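Local structure of type C neurotoxin (Clostridium botulinum, 3PME) at residues Gly336-Ile348 with Gln357-Leu369. The protein probably binds gangliosides and phospholipid at the nerve-cell membrane, as the receptor-binding domain of a C/D mosaic botulinum neurotoxin. Sequence-based numbering, arbitrary orientation.
Sequences GNYGIGIFSIKNI and QIFSSFMKNTMLL
Phe362 lays one face of its ring against the backbone and side chain of Ile340. CG lies anti to the backbone N (chi1 -167°), which carries the ring across to the short 3-10 turn at 339-340. Ile340 CB sits over that face, 4.3 Å from the ring centroid, in a CH-pi contact, and Ile340 N sits over the same face. Ile340 CD1 hangs past the rim, 3.4 Å from Phe362 CD2. Gly339 C lies oblique to the ring, 3.4 Å from Phe362 CD1.

Beside the ring, two waters bridge the segments. One hydrogen-bonds to both Ile342 O and Ser360 OG, though it has more acceptors in reach than protons to give. A second donates to Ile342 O and accepts from Ser361 N. Ser360 OG also takes the N-H of Phe362 at 3.2 Å, forming an ST turn.

Strands 343-347 and 357-360 pair as an antiparallel hairpin. Ser344 and Phe359 form one hydrogen-bonded pair, with Ser344 N to Phe359 O at 2.7 Å. Lys346 and Gln357 form the next.

On the face with Ile345 and Ile358, Phe343 CB meets Ile358 CG2 at 3.8 Å. The Phe343 and Leu368 side chains cross at about a right angle, with Phe343 CE1 4.1 Å from Leu368 CD2. Phe405 of strand 403-406 touches both Ile345 and Ile358. On the other face, Lys346 CB approaches the edge of the Phe359 ring.

At the far end, the Ile348 and Gln357 side chains cross at about a right angle, with Ile348 CG1 3.8 Å from Gln357 CG. Gln357 OE1 accepts a hydrogen bond from a water that also donates to Asn347 O, while NE2 hydrogen-bonds to Leu396 O and Ser401 OG.

The hairpin belongs to the C-terminal, trefoil-related part of the domain. Direct backbone bonds and apolar packing hold its strands. Water bridges and the Phe362 ring face join the segments at its open end, beyond the strand pairing, and both ends of the buried Gln357 amide are satisfied.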
ATOM      1  N   GLY A 336     -16.778   0.810  25.910  1.00 27.71           N
ATOM      2  CA  GLY A 336     -16.004   1.765  26.683  1.00 29.23           C
ATOM      3  C   GLY A 336     -14.521   1.439  26.643  1.00 29.79           C
ATOM      4  O   GLY A 336     -14.118   0.451  26.021  1.00 27.22           O
ATOM      5  N   ASN A 337     -13.710   2.267  27.302  1.00 28.33           N
ATOM      6  CA  ASN A 337     -12.261   2.069  27.343  1.00 27.46           C
ATOM      7  C   ASN A 337     -11.853   0.995  28.336  1.00 28.10           C
ATOM      8  O   ASN A 337     -11.018   1.246  29.193  1.00 28.60           O
ATOM      9  CB  ASN A 337     -11.539   3.370  27.723  1.00 31.36           C
ATOM     10  CG  ASN A 337     -11.212   4.232  26.528  1.00 38.27           C
ATOM     11  OD1 ASN A 337     -10.224   4.973  26.536  1.00 41.70           O
ATOM     12  ND2 ASN A 337     -12.034   4.146  25.494  1.00 41.64           N
ATOM     13  N   TYR A 338     -12.441  -0.190  28.225  1.00 24.70           N
ATOM     14  CA  TYR A 338     -12.102  -1.307  29.103  1.00 25.47           C
ATOM     15  C   TYR A 338     -10.728  -1.886  28.762  1.00 25.43           C
ATOM     16  O   TYR A 338     -10.463  -2.240  27.616  1.00 23.25           O
ATOM     17  CB  TYR A 338     -13.165  -2.400  28.996  1.00 23.52           C
ATOM     18  CG  TYR A 338     -14.525  -1.975  29.489  1.00 28.69           C
ATOM     19  CD1 TYR A 338     -14.842  -2.049  30.837  1.00 35.66           C
ATOM     20  CD2 TYR A 338     -15.487  -1.500  28.610  1.00 29.80           C
ATOM     21  CE1 TYR A 338     -16.080  -1.666  31.298  1.00 35.12           C
ATOM     22  CE2 TYR A 338     -16.736  -1.115  29.066  1.00 30.86           C
ATOM     23  CZ  TYR A 338     -17.022  -1.198  30.410  1.00 34.69           C
ATOM     24  OH  TYR A 338     -18.262  -0.819  30.873  1.00 37.99           O
ATOM     25  N   GLY A 339      -9.863  -1.993  29.766  1.00 23.43           N
ATOM     26  CA  GLY A 339      -8.498  -2.450  29.548  1.00 24.51           C
ATOM     27  C   GLY A 339      -8.390  -3.759  28.783  1.00 22.36           C
ATOM     28  O   GLY A 339      -7.494  -3.942  27.949  1.00 20.58           O
ATOM     29  N   ILE A 340      -9.308  -4.671  29.067  1.00 21.52           N
ATOM     30  CA  ILE A 340      -9.305  -6.004  28.466  1.00 23.12           C
ATOM     31  C   ILE A 340      -9.525  -5.942  26.947  1.00 22.37           C
ATOM     32  O   ILE A 340      -9.222  -6.899  26.229  1.00 22.64           O
ATOM     33  CB  ILE A 340     -10.362  -6.930  29.154  1.00 26.31           C
ATOM     34  CG1 ILE A 340     -10.200  -8.385  28.711  1.00 29.07           C
ATOM     35  CG2 ILE A 340     -11.772  -6.456  28.863  1.00 26.92           C
ATOM     36  CD1 ILE A 340      -9.022  -9.108  29.309  1.00 29.86           C
ATOM     37  N   GLY A 341     -10.035  -4.811  26.468  1.00 21.42           N
ATOM     38  CA  GLY A 341     -10.280  -4.605  25.047  1.00 21.13           C
ATOM     39  C   GLY A 341      -9.398  -3.544  24.411  1.00 21.53           C
ATOM     40  O   GLY A 341      -9.693  -3.054  23.323  1.00 19.25           O
ATOM     41  N   ILE A 342      -8.322  -3.166  25.091  1.00 19.20           N
ATOM     42  CA  ILE A 342      -7.394  -2.198  24.521  1.00 19.95           C
ATOM     43  C   ILE A 342      -6.158  -2.920  24.016  1.00 21.03           C
ATOM     44  O   ILE A 342      -5.592  -3.769  24.709  1.00 21.04           O
ATOM     45  CB  ILE A 342      -7.032  -1.105  25.544  1.00 20.18           C
ATOM     46  CG1 ILE A 342      -8.282  -0.266  25.840  1.00 21.43           C
ATOM     47  CG2 ILE A 342      -5.922  -0.214  25.008  1.00 21.50           C
ATOM     48  CD1 ILE A 342      -8.140   0.711  26.992  1.00 23.36           C
ATOM     49  N   PHE A 343      -5.776  -2.585  22.788  1.00 19.44           N
ATOM     50  CA  PHE A 343      -4.658  -3.202  22.098  1.00 19.80           C
ATOM     51  C   PHE A 343      -3.708  -2.120  21.604  1.00 21.93           C
ATOM     52  O   PHE A 343      -4.065  -0.939  21.555  1.00 22.07           O
ATOM     53  CB  PHE A 343      -5.181  -4.035  20.912  1.00 18.29           C
ATOM     54  CG  PHE A 343      -6.087  -5.159  21.323  1.00 17.50           C
ATOM     55  CD1 PHE A 343      -5.573  -6.410  21.644  1.00 18.35           C
ATOM     56  CD2 PHE A 343      -7.457  -4.954  21.435  1.00 18.65           C
ATOM     57  CE1 PHE A 343      -6.415  -7.448  22.041  1.00 20.73           C
ATOM     58  CE2 PHE A 343      -8.306  -5.977  21.825  1.00 21.38           C
ATOM     59  CZ  PHE A 343      -7.790  -7.228  22.133  1.00 19.66           C
ATOM     60  N   SER A 344      -2.491  -2.523  21.243  1.00 20.08           N
ATOM     61  CA  SER A 344      -1.542  -1.612  20.637  1.00 21.99           C
ATOM     62  C   SER A 344      -1.253  -2.133  19.242  1.00 20.05           C
ATOM     63  O   SER A 344      -1.141  -3.338  19.041  1.00 23.11           O
ATOM     64  CB  SER A 344      -0.252  -1.586  21.447  1.00 25.79           C
ATOM     65  OG  SER A 344       0.589  -0.543  21.000  1.00 36.33           O
ATOM     66  N   ILE A 345      -1.137  -1.235  18.273  1.00 19.53           N
ATOM     67  CA  ILE A 345      -0.851  -1.671  16.908  1.00 18.40           C
ATOM     68  C   ILE A 345       0.483  -1.109  16.421  1.00 22.82           C
ATOM     69  O   ILE A 345       0.782   0.077  16.596  1.00 22.61           O
ATOM     70  CB  ILE A 345      -2.013  -1.296  15.969  1.00 18.50           C
ATOM     71  CG1 ILE A 345      -1.781  -1.860  14.566  1.00 19.03           C
ATOM     72  CG2 ILE A 345      -2.234   0.215  15.952  1.00 20.79           C
ATOM     73  CD1 ILE A 345      -3.010  -1.745  13.659  1.00 20.23           C
ATOM     74  N   LYS A 346       1.293  -1.975  15.828  1.00 19.23           N
ATOM     75  CA  LYS A 346       2.644  -1.586  15.444  1.00 19.68           C
ATOM     76  C   LYS A 346       3.027  -2.081  14.063  1.00 20.98           C
ATOM     77  O   LYS A 346       2.612  -3.152  13.625  1.00 21.70           O
ATOM     78  CB  LYS A 346       3.655  -2.095  16.472  1.00 21.30           C
ATOM     79  CG  LYS A 346       3.524  -1.430  17.833  1.00 26.00           C
ATOM     80  CD  LYS A 346       4.673  -1.803  18.760  1.00 33.55           C
ATOM     81  CE  LYS A 346       4.594  -1.023  20.066  1.00 38.82           C
ATOM     82  NZ  LYS A 346       5.816  -1.211  20.908  1.00 43.38           N
ATOM     83  N   ASN A 347       3.832  -1.293  13.366  1.00 24.09           N
ATOM     84  CA  ASN A 347       4.412  -1.770  12.136  1.00 25.67           C
ATOM     85  C   ASN A 347       5.480  -2.810  12.475  1.00 25.13           C
ATOM     86  O   ASN A 347       6.036  -2.825  13.581  1.00 27.73           O
ATOM     87  CB  ASN A 347       4.963  -0.605  11.305  1.00 29.14           C
ATOM     88  CG  ASN A 347       3.870   0.128  10.525  1.00 26.18           C
ATOM     89  OD1 ASN A 347       2.853  -0.466  10.139  1.00 28.28           O
ATOM     90  ND2 ASN A 347       4.079   1.417  10.279  1.00 28.73           N
ATOM     91  N   ILE A 348       5.726  -3.707  11.535  1.00 29.69           N
ATOM     92  CA  ILE A 348       6.641  -4.815  11.753  1.00 30.45           C
ATOM     93  C   ILE A 348       8.075  -4.329  11.637  1.00 37.21           C
ATOM     94  O   ILE A 348       8.479  -3.827  10.592  1.00 38.58           O
ATOM     95  CB  ILE A 348       6.337  -5.955  10.770  1.00 29.49           C
ATOM     96  CG1 ILE A 348       4.943  -6.518  11.091  1.00 29.67           C
ATOM     97  CG2 ILE A 348       7.401  -7.039  10.847  1.00 34.11           C
ATOM     98  CD1 ILE A 348       4.375  -7.390  10.014  1.00 33.89           C
ATOM     99  N   GLN A 357       1.417  -5.772  13.470  1.00 17.04           N
ATOM    100  CA  GLN A 357       1.221  -6.664  14.616  1.00 18.28           C
ATOM    101  C   GLN A 357       0.386  -5.976  15.692  1.00 17.98           C
ATOM    102  O   GLN A 357       0.401  -4.752  15.818  1.00 18.74           O
ATOM    103  CB  GLN A 357       2.574  -7.134  15.158  1.00 19.32           C
ATOM    104  CG  GLN A 357       3.292  -8.039  14.163  1.00 21.42           C
ATOM    105  CD  GLN A 357       4.746  -8.309  14.512  1.00 23.73           C
ATOM    106  OE1 GLN A 357       5.490  -7.410  14.906  1.00 22.94           O
ATOM    107  NE2 GLN A 357       5.160  -9.564  14.342  1.00 22.35           N
ATOM    108  N   ILE A 358      -0.347  -6.769  16.454  1.00 16.95           N
ATOM    109  CA  ILE A 358      -1.294  -6.230  17.422  1.00 17.96           C
ATOM    110  C   ILE A 358      -0.990  -6.878  18.759  1.00 19.36           C
ATOM    111  O   ILE A 358      -0.828  -8.098  18.841  1.00 18.73           O
ATOM    112  CB  ILE A 358      -2.738  -6.533  17.005  1.00 17.68           C
ATOM    113  CG1 ILE A 358      -3.050  -5.890  15.650  1.00 19.93           C
ATOM    114  CG2 ILE A 358      -3.713  -6.019  18.064  1.00 17.93           C
ATOM    115  CD1 ILE A 358      -4.276  -6.466  14.981  1.00 20.49           C
ATOM    116  N   PHE A 359      -0.882  -6.046  19.791  1.00 19.49           N
ATOM    117  CA  PHE A 359      -0.449  -6.493  21.108  1.00 18.26           C
ATOM    118  C   PHE A 359      -1.432  -6.059  22.160  1.00 20.24           C
ATOM    119  O   PHE A 359      -2.199  -5.122  21.959  1.00 21.34           O
ATOM    120  CB  PHE A 359       0.916  -5.886  21.447  1.00 18.77           C
ATOM    121  CG  PHE A 359       1.985  -6.233  20.458  1.00 19.11           C
ATOM    122  CD1 PHE A 359       2.722  -7.399  20.596  1.00 22.58           C
ATOM    123  CD2 PHE A 359       2.235  -5.410  19.373  1.00 20.34           C
ATOM    124  CE1 PHE A 359       3.714  -7.730  19.677  1.00 22.18           C
ATOM    125  CE2 PHE A 359       3.214  -5.743  18.442  1.00 20.50           C
ATOM    126  CZ  PHE A 359       3.949  -6.905  18.596  1.00 22.48           C
ATOM    127  N   SER A 360      -1.400  -6.753  23.288  1.00 18.47           N
ATOM    128  CA  SER A 360      -2.136  -6.320  24.470  1.00 18.02           C
ATOM    129  C   SER A 360      -1.207  -6.390  25.670  1.00 20.04           C
ATOM    130  O   SER A 360      -0.376  -7.298  25.771  1.00 20.59           O
ATOM    131  CB  SER A 360      -3.344  -7.225  24.705  1.00 20.12           C
ATOM    132  OG  SER A 360      -3.871  -7.024  26.004  1.00 23.94           O
ATOM    133  N   SER A 361      -1.351  -5.438  26.585  1.00 20.59           N
ATOM    134  CA  SER A 361      -0.585  -5.492  27.824  1.00 20.65           C
ATOM    135  C   SER A 361      -1.508  -5.579  29.030  1.00 22.90           C
ATOM    136  O   SER A 361      -1.122  -5.229  30.147  1.00 22.29           O
ATOM    137  CB  SER A 361       0.362  -4.295  27.929  1.00 26.26           C
ATOM    138  OG  SER A 361      -0.326  -3.088  27.696  1.00 31.02           O
ATOM    139  N   PHE A 362      -2.730  -6.059  28.810  1.00 21.23           N
ATOM    140  CA  PHE A 362      -3.648  -6.276  29.925  1.00 23.11           C
ATOM    141  C   PHE A 362      -3.264  -7.547  30.673  1.00 25.59           C
ATOM    142  O   PHE A 362      -3.350  -8.655  30.126  1.00 26.49           O
ATOM    143  CB  PHE A 362      -5.106  -6.336  29.469  1.00 23.65           C
ATOM    144  CG  PHE A 362      -6.092  -6.244  30.606  1.00 25.19           C
ATOM    145  CD1 PHE A 362      -6.362  -5.025  31.206  1.00 27.98           C
ATOM    146  CD2 PHE A 362      -6.728  -7.377  31.080  1.00 31.10           C
ATOM    147  CE1 PHE A 362      -7.263  -4.935  32.263  1.00 30.46           C
ATOM    148  CE2 PHE A 362      -7.638  -7.297  32.134  1.00 28.53           C
ATOM    149  CZ  PHE A 362      -7.901  -6.073  32.726  1.00 31.22           C
ATOM    150  N   MET A 363      -2.791  -7.359  31.907  1.00 26.09           N
ATOM    151  CA  MET A 363      -2.400  -8.439  32.819  1.00 28.24           C
ATOM    152  C   MET A 363      -1.127  -9.200  32.435  1.00 29.32           C
ATOM    153  O   MET A 363      -0.250  -9.407  33.277  1.00 30.86           O
ATOM    154  CB  MET A 363      -3.564  -9.401  33.055  1.00 29.37           C
ATOM    155  CG  MET A 363      -4.801  -8.716  33.592  1.00 33.30           C
ATOM    156  SD  MET A 363      -4.564  -7.988  35.227  1.00 49.18           S
ATOM    157  CE  MET A 363      -6.250  -7.550  35.651  1.00 42.66           C
ATOM    158  N   LYS A 364      -1.039  -9.625  31.178  1.00 26.73           N
ATOM    159  CA  LYS A 364       0.181 -10.229  30.640  1.00 24.97           C
ATOM    160  C   LYS A 364       0.408  -9.647  29.256  1.00 25.68           C
ATOM    161  O   LYS A 364      -0.535  -9.175  28.618  1.00 26.91           O
ATOM    162  CB  LYS A 364       0.055 -11.754  30.532  1.00 27.60           C
ATOM    163  CG  LYS A 364      -0.112 -12.488  31.860  1.00 31.76           C
ATOM    164  CD  LYS A 364      -0.199 -13.991  31.637  1.00 33.57           C
ATOM    165  CE  LYS A 364      -0.633 -14.728  32.904  1.00 37.15           C
ATOM    166  NZ  LYS A 364       0.348 -14.540  34.008  1.00 40.78           N
ATOM    167  N   ASN A 365       1.650  -9.658  28.798  1.00 25.19           N
ATOM    168  CA  ASN A 365       1.947  -9.205  27.454  1.00 22.86           C
ATOM    169  C   ASN A 365       1.583 -10.281  26.453  1.00 24.92           C
ATOM    170  O   ASN A 365       2.100 -11.397  26.513  1.00 24.93           O
ATOM    171  CB  ASN A 365       3.425  -8.837  27.307  1.00 23.59           C
ATOM    172  CG  ASN A 365       3.776  -7.547  28.022  1.00 30.58           C
ATOM    173  OD1 ASN A 365       4.735  -7.490  28.791  1.00 36.42           O
ATOM    174  ND2 ASN A 365       2.993  -6.508  27.781  1.00 28.90           N
ATOM    175  N   THR A 366       0.682  -9.951  25.535  1.00 22.75           N
ATOM    176  CA  THR A 366       0.319 -10.895  24.489  1.00 21.40           C
ATOM    177  C   THR A 366       0.427 -10.270  23.110  1.00 20.83           C
ATOM    178  O   THR A 366       0.497  -9.043  22.957  1.00 21.03           O
ATOM    179  CB  THR A 366      -1.114 -11.416  24.648  1.00 21.54           C
ATOM    180  OG1 THR A 366      -2.024 -10.317  24.607  1.00 22.20           O
ATOM    181  CG2 THR A 366      -1.293 -12.178  25.971  1.00 22.18           C
ATOM    182  N   MET A 367       0.423 -11.136  22.107  1.00 20.94           N
ATOM    183  CA  MET A 367       0.422 -10.718  20.715  1.00 19.33           C
ATOM    184  C   MET A 367      -0.672 -11.496  20.021  1.00 19.75           C
ATOM    185  O   MET A 367      -0.858 -12.681  20.291  1.00 20.12           O
ATOM    186  CB  MET A 367       1.764 -11.026  20.041  1.00 21.72           C
ATOM    187  CG  MET A 367       1.811 -10.545  18.591  1.00 21.21           C
ATOM    188  SD  MET A 367       3.389 -10.777  17.753  1.00 25.82           S
ATOM    189  CE  MET A 367       3.504 -12.536  17.795  1.00 27.05           C
ATOM    190  N   LEU A 368      -1.406 -10.856  19.120  1.00 17.42           N
ATOM    191  CA  LEU A 368      -2.433 -11.582  18.387  1.00 19.14           C
ATOM    192  C   LEU A 368      -1.833 -12.402  17.249  1.00 18.00           C
ATOM    193  O   LEU A 368      -0.966 -11.924  16.498  1.00 19.09           O
ATOM    194  CB  LEU A 368      -3.490 -10.636  17.825  1.00 20.04           C
ATOM    195  CG  LEU A 368      -4.222  -9.752  18.825  1.00 21.21           C
ATOM    196  CD1 LEU A 368      -5.409  -9.077  18.138  1.00 20.49           C
ATOM    197  CD2 LEU A 368      -4.685 -10.580  20.000  1.00 22.50           C
ATOM    198  N   LEU A 369      -2.285 -13.644  17.128  1.00 18.85           N
ATOM    199  CA  LEU A 369      -1.960 -14.429  15.944  1.00 20.35           C
ATOM    200  C   LEU A 369      -3.150 -15.286  15.529  1.00 19.63           C
ATOM    201  O   LEU A 369      -4.167 -15.328  16.227  1.00 18.09           O
ATOM    202  CB  LEU A 369      -0.687 -15.260  16.152  1.00 24.04           C
ATOM    203  CG  LEU A 369      -0.630 -16.224  17.330  1.00 22.95           C
ATOM    204  CD1 LEU A 369      -1.424 -17.489  17.057  1.00 24.84           C
ATOM    205  CD2 LEU A 369       0.816 -16.593  17.619  1.00 23.55           C
TER
HETATM  206  O   HOH W   1      -6.268  -6.210  25.730  1.00 23.95           O
HETATM  207  O   HOH W   2      -3.210  -3.328  26.127  1.00 26.70           O
HETATM  208  O   HOH W   3       5.655  -4.751  15.758  1.00 28.42           O